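PDB 3EZO: malonyl CoA-acyl carrier protein transacylase from Burkholderia pseudomallei 1710b, which probably catalyses transfer of the malonyl group from malonyl-CoA to holo-acyl carrier protein, giving malonyl-ACP and free CoA. Local coordinates for residues 9-14 against 87-92; 26-31 against 304-309; 33-38 against 80-85. All blocks are in the same frame, centred on the assembly; numbering follows the deposited sequence.

In the fold
Interaction 3 lies on the same side of the chain's centre as interaction 1 and as interaction 2; all three are away from the predicted active-site residues Ser98 and His207. Interactions 2 and 3 are closest, with centres about 10 Å apart: Arg36 of helix 33-46 reaches back to Asp31 in a salt bridge, and Leu309 packs on Ala82. Interactions 1 and 3, with centres about 16 Å apart, meet at Trp83, whose NE1 lies 2.8 Å from Ala89 O, probably hydrogen-bonded. Interactions 1 and 2 do not touch, their nearest atoms being about 6 Å apart. Through strand 93-96, which runs from the loop of interaction 1 toward Ser98, the sheet leads to the probable nucleophile elbow.

Interaction 1. Residues 9-14 against 87-92; sequences MKFAFV and GGAQPS
Strand 11-15 lies in the middle of the parallel sheet of the acyltransferase fold, and residues of this strand and those just before it meet the loop that leads into the adjacent strand 93-96. Helix 65-85 ends at Gly87 in a Schellman motif, and residues 89-92 then cross the strand almost at a right angle. Phe11 O is gripped twice by Ser92. The backbone N of Ser92 is 2.8 Å from Phe11 O and comes nearly along the C=O axis, while Ser92 OG, 3.0 Å from the same Phe11 O, donates from above the carbonyl plane. The Ser92 chi1 of 47° puts OG between the backbone N and the carbonyl carbon, where it also touches Lys10 CB. The Lys10 chain bends away so that NZ can bond to Glu273 O.

Phe11 takes the crowded chi1 (65°), which lays its ring along the loop. Pro91 CA sits over one ring face, 3.9 Å from the centroid, in a CH-pi contact, and Pro91 CB packs 3.7 Å from CE1 of Phe11. At the ring edge, near its plane, Ala89 O lies 3.2 Å from Phe11 CZ. Pro91 CG, for its part, reaches Phe13 CB at 4.0 Å, the proline crossing that side chain at about a right angle.

Further along, backbone bonds from Phe13 to Ile93 and Ala95 join the two strands. Two donors on one carbonyl should polarise Phe11 O and fix the loop's position against the strand, while Ala89 O, bonded to Trp83 NE1, probably gains a weak electrostatic attraction from the positive rim of the Phe11 ring.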
loop_
_atom_site.group_PDB
_atom_site.type_symbol
_atom_site.label_atom_id
_atom_site.label_comp_id
_atom_site.label_asym_id
_atom_site.label_seq_id
_atom_site.Cartn_x
_atom_site.Cartn_y
_atom_site.Cartn_z
ATOM N N MET A 9 2.731 -21.940 -15.044
ATOM C CA MET A 9 2.949 -20.442 -15.162
ATOM C C MET A 9 3.208 -19.773 -13.808
ATOM O O MET A 9 2.635 -20.166 -12.764
ATOM C CB MET A 9 1.765 -19.746 -15.840
ATOM N N LYS A 10 4.064 -18.751 -13.834
ATOM C CA LYS A 10 4.434 -18.013 -12.627
ATOM C C LYS A 10 3.379 -16.983 -12.341
ATOM O O LYS A 10 2.853 -16.362 -13.259
ATOM C CB LYS A 10 5.757 -17.282 -12.839
ATOM C CG LYS A 10 6.887 -18.210 -13.142
ATOM C CD LYS A 10 8.231 -17.614 -12.798
ATOM C CE LYS A 10 8.611 -16.438 -13.697
ATOM N NZ LYS A 10 9.988 -15.961 -13.281
ATOM N N PHE A 11 3.090 -16.753 -11.074
ATOM C CA PHE A 11 2.247 -15.627 -10.740
ATOM C C PHE A 11 2.823 -14.764 -9.623
ATOM O O PHE A 11 3.669 -15.196 -8.864
ATOM C CB PHE A 11 0.805 -16.066 -10.432
ATOM C CG PHE A 11 0.665 -16.914 -9.214
ATOM C CD1 PHE A 11 0.250 -16.363 -8.001
ATOM C CD2 PHE A 11 0.920 -18.287 -9.269
ATOM C CE1 PHE A 11 0.097 -17.177 -6.862
ATOM C CE2 PHE A 11 0.767 -19.088 -8.124
ATOM C CZ PHE A 11 0.368 -18.520 -6.931
ATOM N N ALA A 12 2.336 -13.527 -9.598
ATOM C CA ALA A 12 2.611 -12.547 -8.581
ATOM C C ALA A 12 1.362 -12.267 -7.756
ATOM O O ALA A 12 0.246 -12.280 -8.261
ATOM C CB ALA A 12 3.076 -11.245 -9.233
ATOM N N PHE A 13 1.591 -11.984 -6.484
ATOM C CA PHE A 13 0.583 -11.401 -5.636
ATOM C C PHE A 13 0.976 -9.946 -5.340
ATOM O O PHE A 13 2.127 -9.674 -4.947
ATOM C CB PHE A 13 0.460 -12.207 -4.340
ATOM C CG PHE A 13 -0.584 -13.313 -4.389
ATOM C CD1 PHE A 13 -0.910 -13.956 -5.570
ATOM C CD2 PHE A 13 -1.204 -13.737 -3.231
ATOM C CE1 PHE A 13 -1.885 -14.985 -5.582
ATOM C CE2 PHE A 13 -2.172 -14.769 -3.245
ATOM C CZ PHE A 13 -2.507 -15.370 -4.413
ATOM N N VAL A 14 0.019 -9.033 -5.516
ATOM C CA VAL A 14 0.176 -7.650 -5.072
ATOM C C VAL A 14 -0.843 -7.332 -3.973
ATOM O O VAL A 14 -2.014 -7.722 -4.073
ATOM C CB VAL A 14 0.102 -6.654 -6.281
ATOM C CG1 VAL A 14 1.232 -6.975 -7.277
ATOM C CG2 VAL A 14 -1.275 -6.666 -7.008
ATOM N N GLY A 87 -5.278 -24.438 -0.628
ATOM C CA GLY A 87 -4.302 -25.136 -1.463
ATOM C C GLY A 87 -3.645 -24.322 -2.576
ATOM O O GLY A 87 -3.012 -24.888 -3.482
ATOM N N GLY A 88 -3.756 -22.999 -2.507
ATOM C CA GLY A 88 -3.149 -22.140 -3.521
ATOM C C GLY A 88 -1.629 -22.151 -3.411
ATOM O O GLY A 88 -1.096 -22.187 -2.343
ATOM N N ALA A 89 -0.942 -22.112 -4.528
ATOM C CA ALA A 89 0.542 -22.136 -4.534
ATOM C C ALA A 89 1.120 -20.806 -4.052
ATOM O O ALA A 89 0.454 -19.805 -4.048
ATOM C CB ALA A 89 1.040 -22.430 -5.959
ATOM N N GLN A 90 2.374 -20.828 -3.649
ATOM C CA GLN A 90 3.094 -19.626 -3.295
ATOM C C GLN A 90 3.347 -18.829 -4.574
ATOM O O GLN A 90 3.700 -19.407 -5.586
ATOM C CB GLN A 90 4.392 -20.030 -2.619
ATOM C CG GLN A 90 5.087 -18.932 -1.843
ATOM C CD GLN A 90 6.332 -19.430 -1.145
ATOM O OE1 GLN A 90 7.314 -19.776 -1.814
ATOM N NE2 GLN A 90 6.324 -19.431 0.199
ATOM N N PRO A 91 3.086 -17.510 -4.560
ATOM C CA PRO A 91 3.489 -16.725 -5.707
ATOM C C PRO A 91 5.005 -16.707 -5.863
ATOM O O PRO A 91 5.738 -17.038 -4.933
ATOM C CB PRO A 91 2.953 -15.335 -5.391
ATOM C CG PRO A 91 2.878 -15.313 -3.900
ATOM C CD PRO A 91 2.494 -16.686 -3.506
ATOM N N SER A 92 5.480 -16.382 -7.056
ATOM C CA SER A 92 6.923 -16.360 -7.281
ATOM C C SER A 92 7.547 -15.000 -6.933
ATOM O O SER A 92 8.755 -14.895 -6.769
ATOM C CB SER A 92 7.255 -16.752 -8.711
ATOM O OG SER A 92 6.433 -16.075 -9.640
#

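Interaction 2. Residues 26-31 against 304-309; sequences LNAFAD and FDPASL
Phe29 leaves a short 3-10 turn with its CB directed alongside residues 304-309 rather than at them, and its ring then swings over their backbone (chi1 -90°). CG is still at the margin, with Pro306 CD as its neighbour across the contact. The two sides of the ring then diverge. Phe29 CD1 packs against CD and CG of the proline, and Phe29 CE1 comes within 3.5 Å of Pro306 CD, the ring and the pyrrolidine sliding past each other in opposite directions. On the other side Phe29 CD2 faces Phe304 O, and Phe29 CE2 lies 3.5 Å from Phe304 C, above the peptide that joins Phe304 to Asp305. At the tip, Phe29 CZ is 3.5 Å from Asp305 CA. Asp305 CA stands over one face of the Phe29 ring, 3.8 Å from the centroid of that ring and offset toward the rim, in a CH-pi contact, while Leu309 CD1 meets Phe29 CZ near the ring plane.

What the ring covers is the start of helix 306-314, the last helix of the chain, entered straight from strand 299-303. Asp305 is its N-cap: chi1 of 68° holds the carboxylate in the crowded position, so that Asp305 OD1 accepts from Ser308 N at 2.9 Å, met nearly along the C-O axis. Ser308 OG takes the N-H of Phe304 in a nearly straight bond (170°) and rests over the centre of the Phe304 ring.

Beside Phe29, Ala28 directs its CB toward the segment, 3.6 Å from Asp305 CB, and Ala28 O touches Pro306 CD. Phe29 also packs on Cys79 and Ala82 of helix 65-85 and on Val35 of helix 33-46.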
loop_
_atom_site.group_PDB
_atom_site.type_symbol
_atom_site.label_atom_id
_atom_site.label_comp_id
_atom_site.label_asym_id
_atom_site.label_seq_id
_atom_site.Cartn_x
_atom_site.Cartn_y
_atom_site.Cartn_z
ATOM N N LEU A 26 -14.855 -8.145 4.907
ATOM C CA LEU A 26 -14.561 -9.569 5.100
ATOM C C LEU A 26 -15.796 -10.438 5.411
ATOM O O LEU A 26 -15.656 -11.593 5.839
ATOM C CB LEU A 26 -13.554 -9.735 6.229
ATOM C CG LEU A 26 -12.159 -9.177 5.906
ATOM C CD1 LEU A 26 -11.308 -9.321 7.132
ATOM C CD2 LEU A 26 -11.559 -9.905 4.718
ATOM N N ASN A 27 -17.000 -9.903 5.204
ATOM C CA ASN A 27 -18.205 -10.652 5.582
ATOM C C ASN A 27 -18.290 -11.979 4.873
ATOM O O ASN A 27 -18.652 -12.966 5.459
ATOM C CB ASN A 27 -19.487 -9.836 5.317
ATOM C CG ASN A 27 -19.681 -8.710 6.293
ATOM O OD1 ASN A 27 -18.953 -8.566 7.281
ATOM N ND2 ASN A 27 -20.675 -7.877 6.013
ATOM N N ALA A 28 -17.916 -12.000 3.607
ATOM C CA ALA A 28 -18.042 -13.161 2.787
ATOM C C ALA A 28 -17.096 -14.282 3.251
ATOM O O ALA A 28 -17.313 -15.450 2.926
ATOM C CB ALA A 28 -17.809 -12.793 1.332
ATOM N N PHE A 29 -16.072 -13.921 4.025
ATOM C CA PHE A 29 -15.120 -14.881 4.585
ATOM C C PHE A 29 -15.441 -15.250 6.045
ATOM O O PHE A 29 -14.613 -15.866 6.729
ATOM C CB PHE A 29 -13.725 -14.265 4.551
ATOM C CG PHE A 29 -12.948 -14.526 3.306
ATOM C CD1 PHE A 29 -12.865 -15.789 2.759
ATOM C CD2 PHE A 29 -12.207 -13.501 2.727
ATOM C CE1 PHE A 29 -12.090 -16.027 1.654
ATOM C CE2 PHE A 29 -11.447 -13.733 1.627
ATOM C CZ PHE A 29 -11.382 -14.998 1.080
ATOM N N ALA A 30 -16.601 -14.824 6.549
ATOM C CA ALA A 30 -16.944 -14.964 7.984
ATOM C C ALA A 30 -16.838 -16.400 8.491
ATOM O O ALA A 30 -16.632 -16.629 9.697
ATOM C CB ALA A 30 -18.413 -14.422 8.270
ATOM N N ASP A 31 -17.029 -17.362 7.594
ATOM C CA ASP A 31 -17.014 -18.774 7.973
ATOM C C ASP A 31 -15.822 -19.542 7.424
ATOM O O ASP A 31 -15.877 -20.755 7.316
ATOM C CB ASP A 31 -18.326 -19.445 7.549
ATOM C CG ASP A 31 -19.544 -18.811 8.216
ATOM O OD1 ASP A 31 -19.402 -18.305 9.346
ATOM O OD2 ASP A 31 -20.617 -18.791 7.579
ATOM N N PHE A 304 -10.573 -11.794 -2.696
ATOM C CA PHE A 304 -11.237 -10.990 -1.652
ATOM C C PHE A 304 -12.482 -11.660 -1.019
ATOM O O PHE A 304 -13.085 -11.125 -0.090
ATOM C CB PHE A 304 -11.613 -9.614 -2.225
ATOM C CG PHE A 304 -12.516 -9.687 -3.387
ATOM C CD1 PHE A 304 -13.890 -9.808 -3.205
ATOM C CD2 PHE A 304 -12.016 -9.619 -4.676
ATOM C CE1 PHE A 304 -14.762 -9.889 -4.285
ATOM C CE2 PHE A 304 -12.881 -9.692 -5.770
ATOM C CZ PHE A 304 -14.267 -9.828 -5.554
ATOM N N ASP A 305 -12.851 -12.824 -1.534
ATOM C CA ASP A 305 -13.920 -13.638 -0.963
ATOM C C ASP A 305 -13.803 -15.053 -1.558
ATOM O O ASP A 305 -12.980 -15.268 -2.433
ATOM C CB ASP A 305 -15.295 -12.991 -1.195
ATOM C CG ASP A 305 -15.754 -12.966 -2.647
ATOM O OD1 ASP A 305 -15.125 -13.504 -3.595
ATOM O OD2 ASP A 305 -16.823 -12.347 -2.848
ATOM N N PRO A 306 -14.611 -16.019 -1.081
ATOM C CA PRO A 306 -14.437 -17.382 -1.586
ATOM C C PRO A 306 -14.621 -17.558 -3.080
ATOM O O PRO A 306 -13.879 -18.338 -3.681
ATOM C CB PRO A 306 -15.483 -18.184 -0.788
ATOM C CG PRO A 306 -15.450 -17.540 0.524
ATOM C CD PRO A 306 -15.320 -16.029 0.212
ATOM N N ALA A 307 -15.568 -16.831 -3.693
ATOM C CA ALA A 307 -15.802 -16.997 -5.114
ATOM C C ALA A 307 -14.612 -16.491 -5.943
ATOM O O ALA A 307 -14.123 -17.186 -6.850
ATOM C CB ALA A 307 -17.116 -16.294 -5.531
ATOM N N SER A 308 -14.142 -15.293 -5.621
ATOM C CA SER A 308 -13.006 -14.695 -6.333
ATOM C C SER A 308 -11.753 -15.583 -6.114
ATOM O O SER A 308 -10.991 -15.772 -7.048
ATOM C CB SER A 308 -12.774 -13.264 -5.849
ATOM O OG SER A 308 -12.510 -13.235 -4.431
ATOM N N LEU A 309 -11.580 -16.129 -4.899
ATOM C CA LEU A 309 -10.469 -17.028 -4.610
ATOM C C LEU A 309 -10.489 -18.235 -5.559
ATOM O O LEU A 309 -9.479 -18.561 -6.165
ATOM C CB LEU A 309 -10.484 -17.493 -3.161
ATOM C CG LEU A 309 -9.281 -18.262 -2.545
ATOM C CD1 LEU A 309 -9.444 -18.266 -1.017
ATOM C CD2 LEU A 309 -9.129 -19.683 -3.051
#

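Interaction 3. Residues 33-38 against 80-85; sequences AVVRET and YRAWQQ
Two side-chain pairs with opposite styles of approach join segments 33-38 and 80-85 of helices 33-46 and 65-85, whose local axes run roughly antiparallel (147°) and come within 8.7 Å. Val34 and Gln85 slide past each other. Gln85, extended with CG anti to its backbone N (chi1 -169°), brings OE1 to 3.0 Å from Val34 N, which donates in the plane of the amide carbonyl. That same Gln85 OE1 is only 2.9 Å from Val34 CG2, a tight fit, while Val34 CG2 pushes on to Ala82 CA (3.6 Å) between the helices. Thr38 and Arg81 instead meet tip to tip: Arg81 NH1 donates to Thr38 OG1 at 3.1 Å, exactly in the guanidinium plane and nearly straight (168°). Thr38 OG1 donates its own proton in a hydrogen bond to Val34 O, 2.7 Å away, which also accepts from Thr38 N, so the hydroxyl's rotation is set. Arg81 NH2 forms a salt bridge with Glu41, one turn further along helix 33-46.

Phe113 of helix 113-128 packs against both Thr38 and Arg81. On helix 65-85, Ala82 touches Leu309 of helix 306-314, and Trp83, turned away from helix 33-46, stacks edge-to-face with Phe13 of strand 11-15.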
loop_
_atom_site.group_PDB
_atom_site.type_symbol
_atom_site.label_atom_id
_atom_site.label_comp_id
_atom_site.label_asym_id
_atom_site.label_seq_id
_atom_site.Cartn_x
_atom_site.Cartn_y
_atom_site.Cartn_z
ATOM N N ALA A 33 -12.253 -20.664 8.451
ATOM C CA ALA A 33 -11.593 -20.845 9.736
ATOM C C ALA A 33 -10.299 -19.993 9.828
ATOM O O ALA A 33 -10.071 -19.328 10.841
ATOM C CB ALA A 33 -11.263 -22.347 9.952
ATOM N N VAL A 34 -9.466 -19.980 8.785
ATOM C CA VAL A 34 -8.218 -19.177 8.898
ATOM C C VAL A 34 -8.454 -17.684 8.956
ATOM O O VAL A 34 -7.635 -16.973 9.503
ATOM C CB VAL A 34 -7.113 -19.369 7.756
ATOM C CG1 VAL A 34 -6.307 -20.592 8.025
ATOM C CG2 VAL A 34 -7.686 -19.259 6.368
ATOM N N VAL A 35 -9.532 -17.210 8.353
ATOM C CA VAL A 35 -9.872 -15.783 8.421
ATOM C C VAL A 35 -10.267 -15.460 9.842
ATOM O O VAL A 35 -9.758 -14.508 10.447
ATOM C CB VAL A 35 -10.937 -15.421 7.404
ATOM C CG1 VAL A 35 -11.364 -13.974 7.578
ATOM C CG2 VAL A 35 -10.377 -15.692 5.974
ATOM N N ARG A 36 -11.103 -16.308 10.435
ATOM C CA ARG A 36 -11.420 -16.143 11.846
ATOM C C ARG A 36 -10.182 -16.117 12.762
ATOM O O ARG A 36 -10.111 -15.310 13.686
ATOM C CB ARG A 36 -12.369 -17.266 12.314
ATOM C CG ARG A 36 -13.752 -17.231 11.638
ATOM C CD ARG A 36 -14.690 -18.145 12.452
ATOM N NE ARG A 36 -16.011 -18.284 11.884
ATOM C CZ ARG A 36 -17.068 -18.786 12.531
ATOM N NH1 ARG A 36 -16.956 -19.216 13.771
ATOM N NH2 ARG A 36 -18.244 -18.869 11.924
ATOM N N GLU A 37 -9.216 -17.002 12.516
ATOM C CA GLU A 37 -8.041 -17.091 13.352
ATOM C C GLU A 37 -7.131 -15.879 13.148
ATOM O O GLU A 37 -6.484 -15.442 14.082
ATOM C CB GLU A 37 -7.279 -18.388 13.077
ATOM C CG GLU A 37 -8.073 -19.668 13.386
ATOM C CD GLU A 37 -7.331 -20.972 13.012
ATOM O OE1 GLU A 37 -7.025 -21.299 11.798
ATOM O OE2 GLU A 37 -7.040 -21.661 13.976
ATOM N N THR A 38 -7.084 -15.353 11.934
ATOM C CA THR A 38 -6.308 -14.156 11.633
ATOM C C THR A 38 -6.873 -12.894 12.302
ATOM O O THR A 38 -6.114 -12.064 12.864
ATOM C CB THR A 38 -6.232 -13.931 10.127
ATOM O OG1 THR A 38 -5.673 -15.096 9.546
ATOM C CG2 THR A 38 -5.339 -12.697 9.810
ATOM N N TYR A 80 -4.621 -13.923 2.097
ATOM C CA TYR A 80 -3.461 -14.740 1.735
ATOM C C TYR A 80 -3.509 -16.075 2.438
ATOM O O TYR A 80 -3.263 -17.105 1.811
ATOM C CB TYR A 80 -2.119 -14.024 2.005
ATOM C CG TYR A 80 -0.917 -14.800 1.455
ATOM C CD1 TYR A 80 -0.671 -14.831 0.106
ATOM C CD2 TYR A 80 -0.092 -15.544 2.286
ATOM C CE1 TYR A 80 0.387 -15.536 -0.421
ATOM C CE2 TYR A 80 0.982 -16.272 1.771
ATOM C CZ TYR A 80 1.201 -16.268 0.414
ATOM O OH TYR A 80 2.239 -16.969 -0.152
ATOM N N ARG A 81 -3.803 -16.055 3.744
ATOM C CA ARG A 81 -3.928 -17.278 4.512
ATOM C C ARG A 81 -5.095 -18.163 3.966
ATOM O O ARG A 81 -4.964 -19.374 3.923
ATOM C CB ARG A 81 -4.070 -16.975 6.025
ATOM C CG ARG A 81 -2.761 -16.684 6.763
ATOM C CD ARG A 81 -2.987 -16.379 8.212
ATOM N NE ARG A 81 -1.782 -16.344 9.050
ATOM C CZ ARG A 81 -1.763 -15.878 10.297
ATOM N NH1 ARG A 81 -2.857 -15.362 10.831
ATOM N NH2 ARG A 81 -0.663 -15.869 11.027
ATOM N N ALA A 82 -6.203 -17.569 3.527
ATOM C CA ALA A 82 -7.325 -18.330 2.889
ATOM C C ALA A 82 -6.889 -18.981 1.583
ATOM O O ALA A 82 -7.304 -20.108 1.232
ATOM C CB ALA A 82 -8.491 -17.418 2.620
ATOM N N TRP A 83 -6.092 -18.247 0.814
ATOM C CA TRP A 83 -5.531 -18.785 -0.420
ATOM C C TRP A 83 -4.743 -20.069 -0.106
ATOM O O TRP A 83 -4.935 -21.083 -0.746
ATOM C CB TRP A 83 -4.678 -17.726 -1.120
ATOM C CG TRP A 83 -3.853 -18.205 -2.271
ATOM C CD1 TRP A 83 -2.568 -18.583 -2.225
ATOM C CD2 TRP A 83 -4.260 -18.318 -3.635
ATOM N NE1 TRP A 83 -2.118 -18.913 -3.478
ATOM C CE2 TRP A 83 -3.149 -18.768 -4.363
ATOM C CE3 TRP A 83 -5.460 -18.100 -4.307
ATOM C CZ2 TRP A 83 -3.192 -18.990 -5.726
ATOM C CZ3 TRP A 83 -5.513 -18.318 -5.654
ATOM C CH2 TRP A 83 -4.374 -18.764 -6.364
ATOM N N GLN A 84 -3.892 -20.027 0.911
ATOM C CA GLN A 84 -3.101 -21.196 1.324
ATOM C C GLN A 84 -3.954 -22.370 1.822
ATOM O O GLN A 84 -3.668 -23.515 1.422
ATOM C CB GLN A 84 -2.100 -20.841 2.430
ATOM C CG GLN A 84 -0.961 -19.921 1.999
ATOM C CD GLN A 84 -0.135 -19.465 3.190
ATOM O OE1 GLN A 84 -0.651 -18.795 4.075
ATOM N NE2 GLN A 84 1.155 -19.825 3.220
ATOM N N GLN A 85 -4.911 -22.070 2.729
ATOM C CA GLN A 85 -5.869 -23.032 3.298
ATOM C C GLN A 85 -6.609 -23.760 2.180
ATOM O O GLN A 85 -6.908 -24.943 2.322
ATOM C CB GLN A 85 -6.868 -22.394 4.338
ATOM C CG GLN A 85 -7.767 -23.445 5.202
ATOM C CD GLN A 85 -9.097 -22.875 5.872
ATOM O OE1 GLN A 85 -9.121 -21.805 6.436
ATOM N NE2 GLN A 85 -10.175 -23.670 5.836
#